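PDB 3FHL: putative oxidoreductase from Bacteroides fragilis NCTC 9343, which is a putative oxidoreductase of the Gfo/Idh/MocA family, probably using a nicotinamide dinucleotide bound by its Rossmann domain. Local coordinates for residues C[56-59]-C[60-63]; C[123-126]-C[127-130]; C[11-15]-C[16-20]. All blocks are in the same frame, centred on the assembly; numbering follows the deposited sequence.

Contact 1: residues C[56-59]-C[60-63]; sequences SFKE and LTED
Phe57 lays the CE2 side of its ring against the methyl of Thr61, with CE2 and CG2 3.5 Å apart. The two residues sit on the short helix 58-61 and the turn leading into it, a connection between strands 52-54 and 68-71 of the Rossmann-fold sheet. In Phe57, chi1 of -179° sets CG anti to the backbone N, on the carbonyl side, where the ring meets Leu60 and Thr61. Thr61 CG2 meets the ring obliquely, and the two side chains cross at about a right angle. Leu60 reaches another part of the same ring, its CD1 4.2 Å from Phe57 CD1. Ile69 of strand 68-71 lies against Phe57, Leu60 and Thr61, and Tyr81 stacks on the Phe57 ring.

The backbone turn is held by two carbonyls. Phe57 O accepts from Leu60 N at 2.8 Å and from Thr61 N at 3.2 Å. Lys58 O accepts from Glu62 N at 2.9 Å. Asp63 is buried; its OD2 forms a salt bridge with Lys35 of strand 31-37.

The outer side is polar. Ser56 OG donates to Glu59 OE2 at 2.9 Å, on the lone pair facing away from the other carboxylate oxygen. Lys58 folds its chain over the Glu62 carboxylate. The ion pair there is long, with NZ 3.8 Å from Glu62 OE2, and Lys58 CD lies nearer that oxygen, at 3.4 Å.

Contact 2: residues C[123-126]-C[127-130]; sequences QNRR and WDAD
Asp128 OD2 takes an N-H from Arg125 NH1 at 2.8 Å, in a salt bridge three residues apart. The bond is fairly straight, 155° at the hydrogen. It uses the syn lone pair of OD2 and lies in the guanidinium plane, although the carboxylate plane is turned 76° from it. One NH group therefore meets one oxygen, and the pair is not a two-pronged one. The Arg125 chain runs extended from CG to NE and passes obliquely alongside the acid, with CG 3.4 Å from Asp128 OD2. The other oxygen, OD1, accepts from Tyr307.

A short 3-10 segment at 125-126 lies in the loop that follows strand 119-122, an outermost strand of the Rossmann sheet within this chain, and leads into helix 129-139. Asp128 holds the N-cap position of that helix, but its side chain makes no capping bond; it pairs with Arg125 and Tyr307. The turn is closed by Trp127 N and Asn124 O, 2.8 Å apart.

Trp127 spreads its indole beside the turn. Arg126 CB lies over one face, 4.2 Å from the centroid of the six-membered ring, as a CH-pi contact. Asn124 O sits at the ring edge.

Beyond CB, Arg126 leads off into buried surroundings. It is gripped there by Asp185, Asp330 and Glu325 O, which joins the turn to helices 180-191 and 328-347. The close Arg125 guanidinium probably favours the ionised form of Asp128.

Contact 3: residues C[11-15]-C[16-20]; sequences AAFGM and SGQVF
Gln18 lays its CG over the centre of the Phe13 ring, 3.6 Å from the centroid and 14° off the normal. This is a CH-pi contact. The amide plane of Gln18 is turned only 12° from the ring plane.

One hydrogen bond joins the same two residues. Gln18 NE2 donates to Phe13 O at 2.9 Å, so the amide bridges back to the loop before the helix. Two backbone bonds belong to the helix itself. Gln18 N donates to Gly14 O at 3.0 Å, as the first turn of the helix requires. The bond from Val19 N to Met15 O is weak.

The segment joins strand 6-10 to helix 15-27, the first beta-alpha unit of the Rossmann fold. The loop between them is, as in related Rossmann proteins, probably the glycine-rich dinucleotide-binding turn. Gly14 occupies the N-cap position. Gly17 CA makes a CA-H...O contact with Ala12 O at 3.6 Å. Asn72 ND2 also donates to Ala12 O.

Sulfur contacts make the third group. In Met15, chi2 of -78° turns SD toward Val19 and Phe20. SD lies 3.8 Å from Val19 CG2. It also makes a Met-aromatic contact with Phe20, approaching the ring obliquely, 4.0 Å from CE2.

In the fold
Contacts 1 and 3 belong to the Rossmann domain and touch, through Phe57 and Leu60 packing on Ala11. Contact 3 starts the first helix; contact 1 lies on a short helix packed on strands 31-37 and 68-71, its centre about 27 Å from that of the chain. Contact 2 is the most central, its centre about 6 Å from that of the chain, and follows the sheet's last strand. It meets contact 3 where Asn124 packs on Phe20, but its nearest atoms stay about 17 Å from contact 1. Contacts 1 and 3 are partly buried. In contact 1 the ion pair is long and exposed, in contact 2 short and largely buried; contact 3 relies on amide, ring and sulfur.

Contact 1: residues C[56-59]-C[60-63]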
ATOM      1  N   SER C  56      39.200  17.095  20.908  1.00 41.09           N
ATOM      2  CA  SER C  56      39.348  15.796  20.268  1.00 40.08           C
ATOM      3  C   SER C  56      38.530  14.733  20.965  1.00 40.31           C
ATOM      4  O   SER C  56      38.144  14.891  22.133  1.00 39.80           O
ATOM      5  CB  SER C  56      40.822  15.366  20.211  1.00 44.25           C
ATOM      6  OG  SER C  56      41.331  15.096  21.509  1.00 44.44           O
ATOM      7  N   PHE C  57      38.279  13.652  20.228  1.00 36.44           N
ATOM      8  CA  PHE C  57      37.513  12.520  20.710  1.00 37.90           C
ATOM      9  C   PHE C  57      38.270  11.763  21.796  1.00 39.68           C
ATOM     10  O   PHE C  57      37.666  11.305  22.770  1.00 33.38           O
ATOM     11  CB  PHE C  57      37.164  11.570  19.558  1.00 34.60           C
ATOM     12  CG  PHE C  57      36.343  10.385  19.983  1.00 38.45           C
ATOM     13  CD1 PHE C  57      35.023  10.550  20.392  1.00 32.77           C
ATOM     14  CD2 PHE C  57      36.894   9.112  20.001  1.00 29.58           C
ATOM     15  CE1 PHE C  57      34.267   9.459  20.790  1.00 30.61           C
ATOM     16  CE2 PHE C  57      36.146   8.024  20.406  1.00 33.42           C
ATOM     17  CZ  PHE C  57      34.829   8.198  20.802  1.00 32.66           C
ATOM     18  N   LYS C  58      39.585  11.641  21.619  1.00 43.66           N
ATOM     19  CA  LYS C  58      40.478  11.006  22.600  1.00 48.21           C
ATOM     20  C   LYS C  58      40.347  11.622  24.009  1.00 43.93           C
ATOM     21  O   LYS C  58      40.450  10.917  25.011  1.00 46.77           O
ATOM     22  CB  LYS C  58      41.932  11.084  22.112  1.00 49.35           C
ATOM     23  CG  LYS C  58      42.884  10.105  22.791  1.00 58.37           C
ATOM     24  CD  LYS C  58      44.352  10.479  22.552  1.00 59.39           C
ATOM     25  CE  LYS C  58      44.983   9.647  21.437  1.00 72.81           C
ATOM     26  NZ  LYS C  58      45.279   8.247  21.867  1.00 75.35           N
ATOM     27  N   GLU C  59      40.082  12.926  24.076  1.00 41.21           N
ATOM     28  CA  GLU C  59      39.844  13.613  25.346  1.00 42.61           C
ATOM     29  C   GLU C  59      38.550  13.181  26.047  1.00 46.96           C
ATOM     30  O   GLU C  59      38.377  13.429  27.247  1.00 47.71           O
ATOM     31  CB  GLU C  59      39.887  15.129  25.157  1.00 44.49           C
ATOM     32  CG  GLU C  59      41.293  15.656  24.931  1.00 42.08           C
ATOM     33  CD  GLU C  59      41.312  17.105  24.510  1.00 48.61           C
ATOM     34  OE1 GLU C  59      41.269  17.994  25.393  1.00 48.04           O
ATOM     35  OE2 GLU C  59      41.379  17.356  23.290  1.00 52.31           O
ATOM     36  N   LEU C  60      37.648  12.531  25.311  1.00 41.49           N
ATOM     37  CA  LEU C  60      36.496  11.893  25.938  1.00 37.70           C
ATOM     38  C   LEU C  60      36.874  10.533  26.454  1.00 33.16           C
ATOM     39  O   LEU C  60      36.551  10.195  27.590  1.00 37.99           O
ATOM     40  CB  LEU C  60      35.312  11.727  24.968  1.00 36.17           C
ATOM     41  CG  LEU C  60      34.622  12.966  24.422  1.00 33.73           C
ATOM     42  CD1 LEU C  60      33.358  12.546  23.635  1.00 34.20           C
ATOM     43  CD2 LEU C  60      34.284  13.916  25.533  1.00 27.04           C
ATOM     44  N   THR C  61      37.534   9.740  25.613  1.00 33.83           N
ATOM     45  CA  THR C  61      37.820   8.343  25.960  1.00 35.12           C
ATOM     46  C   THR C  61      38.847   8.227  27.091  1.00 40.80           C
ATOM     47  O   THR C  61      38.841   7.253  27.848  1.00 38.97           O
ATOM     48  CB  THR C  61      38.297   7.504  24.747  1.00 34.29           C
ATOM     49  OG1 THR C  61      39.497   8.067  24.199  1.00 35.32           O
ATOM     50  CG2 THR C  61      37.244   7.469  23.662  1.00 34.67           C
ATOM     51  N   GLU C  62      39.715   9.229  27.204  1.00 40.86           N
ATOM     52  CA  GLU C  62      40.746   9.224  28.236  1.00 45.38           C
ATOM     53  C   GLU C  62      40.309   9.901  29.528  1.00 44.57           C
ATOM     54  O   GLU C  62      41.067   9.921  30.499  1.00 45.36           O
ATOM     55  CB  GLU C  62      42.022   9.873  27.721  1.00 43.50           C
ATOM     56  CG  GLU C  62      42.822   8.999  26.774  1.00 52.18           C
ATOM     57  CD  GLU C  62      44.044   9.719  26.206  1.00 57.45           C
ATOM     58  OE1 GLU C  62      44.179  10.949  26.416  1.00 59.54           O
ATOM     59  OE2 GLU C  62      44.866   9.049  25.544  1.00 66.08           O
ATOM     60  N   ASP C  63      39.097  10.448  29.541  1.00 40.17           N
ATOM     61  CA  ASP C  63      38.575  11.114  30.719  1.00 36.28           C
ATOM     62  C   ASP C  63      38.082  10.081  31.730  1.00 41.69           C
ATOM     63  O   ASP C  63      37.093   9.395  31.475  1.00 40.07           O
ATOM     64  CB  ASP C  63      37.460  12.086  30.315  1.00 39.81           C
ATOM     65  CG  ASP C  63      36.979  12.956  31.464  1.00 41.88           C
ATOM     66  OD1 ASP C  63      36.974  12.512  32.630  1.00 40.70           O
ATOM     67  OD2 ASP C  63      36.584  14.106  31.198  1.00 40.86           O
TER

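Contact 2: residues C[123-126]-C[127-130]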
ATOM      1  N   GLN C 123      17.973   4.815  18.010  1.00 32.06           N
ATOM      2  CA  GLN C 123      16.826   4.666  17.111  1.00 33.64           C
ATOM      3  C   GLN C 123      15.641   5.380  17.743  1.00 31.26           C
ATOM      4  O   GLN C 123      14.842   4.778  18.461  1.00 32.08           O
ATOM      5  CB  GLN C 123      16.522   3.178  16.850  1.00 33.07           C
ATOM      6  CG  GLN C 123      17.721   2.384  16.300  1.00 37.61           C
ATOM      7  CD  GLN C 123      17.323   1.114  15.582  1.00 43.20           C
ATOM      8  OE1 GLN C 123      16.740   1.162  14.504  1.00 44.95           O
ATOM      9  NE2 GLN C 123      17.659  -0.034  16.165  1.00 38.17           N
ATOM     10  N   ASN C 124      15.525   6.677  17.471  1.00 28.16           N
ATOM     11  CA  ASN C 124      14.588   7.519  18.201  1.00 28.55           C
ATOM     12  C   ASN C 124      13.117   7.439  17.817  1.00 30.84           C
ATOM     13  O   ASN C 124      12.256   7.877  18.588  1.00 25.79           O
ATOM     14  CB  ASN C 124      15.028   8.980  18.160  1.00 31.58           C
ATOM     15  CG  ASN C 124      15.147   9.534  16.754  1.00 38.34           C
ATOM     16  OD1 ASN C 124      15.039   8.831  15.758  1.00 41.65           O
ATOM     17  ND2 ASN C 124      15.397  10.817  16.676  1.00 42.21           N
ATOM     18  N   ARG C 125      12.822   6.883  16.643  1.00 29.98           N
ATOM     19  CA  ARG C 125      11.439   6.852  16.175  1.00 29.54           C
ATOM     20  C   ARG C 125      10.583   5.820  16.891  1.00 26.08           C
ATOM     21  O   ARG C 125       9.368   5.757  16.689  1.00 27.16           O
ATOM     22  CB  ARG C 125      11.360   6.753  14.648  1.00 28.69           C
ATOM     23  CG  ARG C 125      11.802   8.069  13.970  1.00 27.86           C
ATOM     24  CD  ARG C 125      11.341   8.141  12.532  1.00 31.32           C
ATOM     25  NE  ARG C 125      11.814   9.347  11.850  1.00 30.52           N
ATOM     26  CZ  ARG C 125      11.196  10.528  11.872  1.00 40.65           C
ATOM     27  NH1 ARG C 125      10.065  10.698  12.561  1.00 32.08           N
ATOM     28  NH2 ARG C 125      11.723  11.547  11.206  1.00 38.16           N
ATOM     29  N   ARG C 126      11.212   5.063  17.789  1.00 25.74           N
ATOM     30  CA  ARG C 126      10.478   4.268  18.764  1.00 27.48           C
ATOM     31  C   ARG C 126       9.729   5.170  19.753  1.00 25.10           C
ATOM     32  O   ARG C 126       8.793   4.731  20.416  1.00 25.88           O
ATOM     33  CB  ARG C 126      11.433   3.357  19.524  1.00 31.73           C
ATOM     34  CG  ARG C 126      12.156   2.371  18.642  1.00 36.80           C
ATOM     35  CD  ARG C 126      12.759   1.282  19.471  1.00 33.67           C
ATOM     36  NE  ARG C 126      13.719   0.458  18.746  1.00 33.44           N
ATOM     37  CZ  ARG C 126      14.428  -0.504  19.323  1.00 34.54           C
ATOM     38  NH1 ARG C 126      15.280  -1.233  18.619  1.00 34.08           N
ATOM     39  NH2 ARG C 126      14.275  -0.741  20.617  1.00 37.96           N
ATOM     40  N   TRP C 127      10.129   6.438  19.821  1.00 24.64           N
ATOM     41  CA  TRP C 127       9.450   7.399  20.699  1.00 26.46           C
ATOM     42  C   TRP C 127       8.736   8.509  19.926  1.00 29.37           C
ATOM     43  O   TRP C 127       8.459   9.569  20.473  1.00 29.02           O
ATOM     44  CB  TRP C 127      10.439   7.988  21.719  1.00 26.58           C
ATOM     45  CG  TRP C 127      10.939   6.973  22.727  1.00 29.65           C
ATOM     46  CD1 TRP C 127      10.332   6.609  23.905  1.00 34.43           C
ATOM     47  CD2 TRP C 127      12.123   6.185  22.628  1.00 30.72           C
ATOM     48  NE1 TRP C 127      11.076   5.637  24.542  1.00 31.59           N
ATOM     49  CE2 TRP C 127      12.180   5.362  23.783  1.00 28.92           C
ATOM     50  CE3 TRP C 127      13.143   6.081  21.673  1.00 27.51           C
ATOM     51  CZ2 TRP C 127      13.219   4.461  24.007  1.00 24.63           C
ATOM     52  CZ3 TRP C 127      14.181   5.186  21.905  1.00 28.18           C
ATOM     53  CH2 TRP C 127      14.205   4.383  23.060  1.00 32.49           C
ATOM     54  N   ASP C 128       8.440   8.267  18.646  1.00 30.92           N
ATOM     55  CA  ASP C 128       7.531   9.152  17.905  1.00 29.91           C
ATOM     56  C   ASP C 128       6.156   9.038  18.542  1.00 22.79           C
ATOM     57  O   ASP C 128       5.791   7.957  19.001  1.00 28.68           O
ATOM     58  CB  ASP C 128       7.452   8.737  16.429  1.00 29.74           C
ATOM     59  CG  ASP C 128       8.538   9.379  15.569  1.00 25.65           C
ATOM     60  OD1 ASP C 128       9.383  10.132  16.100  1.00 26.13           O
ATOM     61  OD2 ASP C 128       8.549   9.137  14.340  1.00 25.33           O
ATOM     62  N   ALA C 129       5.406  10.145  18.572  1.00 26.94           N
ATOM     63  CA  ALA C 129       4.030  10.155  19.094  1.00 24.28           C
ATOM     64  C   ALA C 129       3.140   9.090  18.458  1.00 28.32           C
ATOM     65  O   ALA C 129       2.419   8.384  19.161  1.00 26.63           O
ATOM     66  CB  ALA C 129       3.388  11.558  18.921  1.00 28.92           C
ATOM     67  N   ASP C 130       3.210   8.967  17.133  1.00 29.33           N
ATOM     68  CA  ASP C 130       2.369   8.017  16.402  1.00 26.28           C
ATOM     69  C   ASP C 130       2.624   6.569  16.784  1.00 22.98           C
ATOM     70  O   ASP C 130       1.689   5.850  17.089  1.00 23.71           O
ATOM     71  CB  ASP C 130       2.429   8.231  14.870  1.00 26.80           C
ATOM     72  CG  ASP C 130       3.853   8.382  14.331  1.00 25.61           C
ATOM     73  OD1 ASP C 130       4.794   7.732  14.831  1.00 29.83           O
ATOM     74  OD2 ASP C 130       4.024   9.162  13.375  1.00 27.62           O
TER

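Contact 3: residues C[11-15]-C[16-20]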
ATOM      1  N   ALA C  11      30.228  13.384  21.278  1.00 30.87           N
ATOM      2  CA  ALA C  11      31.323  13.322  20.296  1.00 34.98           C
ATOM      3  C   ALA C  11      31.288  14.400  19.208  1.00 36.40           C
ATOM      4  O   ALA C  11      32.305  14.652  18.570  1.00 41.03           O
ATOM      5  CB  ALA C  11      31.402  11.935  19.668  1.00 30.84           C
ATOM      6  N   ALA C  12      30.136  15.042  19.004  1.00 39.41           N
ATOM      7  CA  ALA C  12      30.018  16.108  17.992  1.00 35.49           C
ATOM      8  C   ALA C  12      28.891  17.096  18.290  1.00 35.25           C
ATOM      9  O   ALA C  12      27.847  16.728  18.844  1.00 37.22           O
ATOM     10  CB  ALA C  12      29.848  15.505  16.583  1.00 35.94           C
ATOM     11  N   PHE C  13      29.100  18.355  17.926  1.00 35.56           N
ATOM     12  CA  PHE C  13      28.043  19.350  18.052  1.00 39.15           C
ATOM     13  C   PHE C  13      27.568  19.833  16.670  1.00 42.00           C
ATOM     14  O   PHE C  13      27.307  21.022  16.461  1.00 43.98           O
ATOM     15  CB  PHE C  13      28.493  20.510  18.948  1.00 37.66           C
ATOM     16  CG  PHE C  13      27.359  21.255  19.609  1.00 37.51           C
ATOM     17  CD1 PHE C  13      26.550  20.628  20.556  1.00 38.52           C
ATOM     18  CD2 PHE C  13      27.125  22.597  19.308  1.00 39.47           C
ATOM     19  CE1 PHE C  13      25.510  21.323  21.185  1.00 40.12           C
ATOM     20  CE2 PHE C  13      26.087  23.301  19.920  1.00 38.43           C
ATOM     21  CZ  PHE C  13      25.279  22.660  20.867  1.00 43.70           C
ATOM     22  N   GLY C  14      27.440  18.889  15.734  1.00 43.24           N
ATOM     23  CA  GLY C  14      26.779  19.147  14.453  1.00 44.24           C
ATOM     24  C   GLY C  14      25.273  19.092  14.657  1.00 42.72           C
ATOM     25  O   GLY C  14      24.803  19.198  15.799  1.00 38.36           O
ATOM     26  N   MET C  15      24.513  18.927  13.571  1.00 39.58           N
ATOM     27  CA  MET C  15      23.046  18.927  13.656  1.00 40.00           C
ATOM     28  C   MET C  15      22.520  17.900  14.661  1.00 34.18           C
ATOM     29  O   MET C  15      21.739  18.255  15.542  1.00 39.00           O
ATOM     30  CB  MET C  15      22.384  18.704  12.284  1.00 44.76           C
ATOM     31  CG  MET C  15      20.824  18.657  12.301  1.00 46.73           C
ATOM     32  SD  MET C  15      20.004  17.112  12.859  1.00 41.33           S
ATOM     33  CE  MET C  15      20.762  15.864  11.821  1.00 53.52           C
ATOM     34  N   SER C  16      22.938  16.643  14.512  1.00 35.33           N
ATOM     35  CA  SER C  16      22.470  15.569  15.394  0.50 35.36           C
ATOM     36  C   SER C  16      22.728  15.893  16.867  1.00 35.25           C
ATOM     37  O   SER C  16      21.859  15.666  17.710  1.00 34.73           O
ATOM     38  CB  SER C  16      23.107  14.236  15.022  0.50 34.82           C
ATOM     39  OG  SER C  16      24.478  14.209  15.376  0.50 33.67           O
ATOM     40  N   GLY C  17      23.914  16.431  17.155  1.00 34.68           N
ATOM     41  CA  GLY C  17      24.284  16.884  18.498  1.00 35.25           C
ATOM     42  C   GLY C  17      23.344  17.936  19.039  1.00 36.27           C
ATOM     43  O   GLY C  17      22.856  17.818  20.155  1.00 31.73           O
ATOM     44  N   GLN C  18      23.054  18.944  18.219  1.00 33.12           N
ATOM     45  CA  GLN C  18      22.221  20.059  18.631  1.00 34.73           C
ATOM     46  C   GLN C  18      20.736  19.741  18.684  1.00 30.27           C
ATOM     47  O   GLN C  18      19.986  20.446  19.346  1.00 35.71           O
ATOM     48  CB  GLN C  18      22.431  21.245  17.689  1.00 36.06           C
ATOM     49  CG  GLN C  18      23.838  21.772  17.674  1.00 39.67           C
ATOM     50  CD  GLN C  18      24.030  22.919  16.705  1.00 52.47           C
ATOM     51  OE1 GLN C  18      23.244  23.866  16.686  1.00 54.70           O
ATOM     52  NE2 GLN C  18      25.091  22.847  15.903  1.00 46.66           N
ATOM     53  N   VAL C  19      20.307  18.702  17.971  1.00 34.42           N
ATOM     54  CA  VAL C  19      18.868  18.406  17.830  1.00 32.30           C
ATOM     55  C   VAL C  19      18.434  17.249  18.727  1.00 32.43           C
ATOM     56  O   VAL C  19      17.501  17.383  19.512  1.00 33.98           O
ATOM     57  CB  VAL C  19      18.481  18.159  16.322  1.00 33.66           C
ATOM     58  CG1 VAL C  19      17.064  17.628  16.169  1.00 27.31           C
ATOM     59  CG2 VAL C  19      18.616  19.452  15.537  1.00 32.64           C
ATOM     60  N   PHE C  20      19.134  16.123  18.630  1.00 31.60           N
ATOM     61  CA  PHE C  20      18.671  14.879  19.252  1.00 30.44           C
ATOM     62  C   PHE C  20      19.282  14.537  20.610  1.00 35.56           C
ATOM     63  O   PHE C  20      18.674  13.797  21.394  1.00 37.00           O
ATOM     64  CB  PHE C  20      18.905  13.701  18.291  1.00 31.09           C
ATOM     65  CG  PHE C  20      18.102  13.790  17.020  1.00 29.08           C
ATOM     66  CD1 PHE C  20      16.714  13.648  17.049  1.00 32.76           C
ATOM     67  CD2 PHE C  20      18.727  14.032  15.805  1.00 39.76           C
ATOM     68  CE1 PHE C  20      15.960  13.744  15.881  1.00 39.94           C
ATOM     69  CE2 PHE C  20      17.988  14.125  14.632  1.00 40.74           C
ATOM     70  CZ  PHE C  20      16.598  13.980  14.672  1.00 39.66           C
TER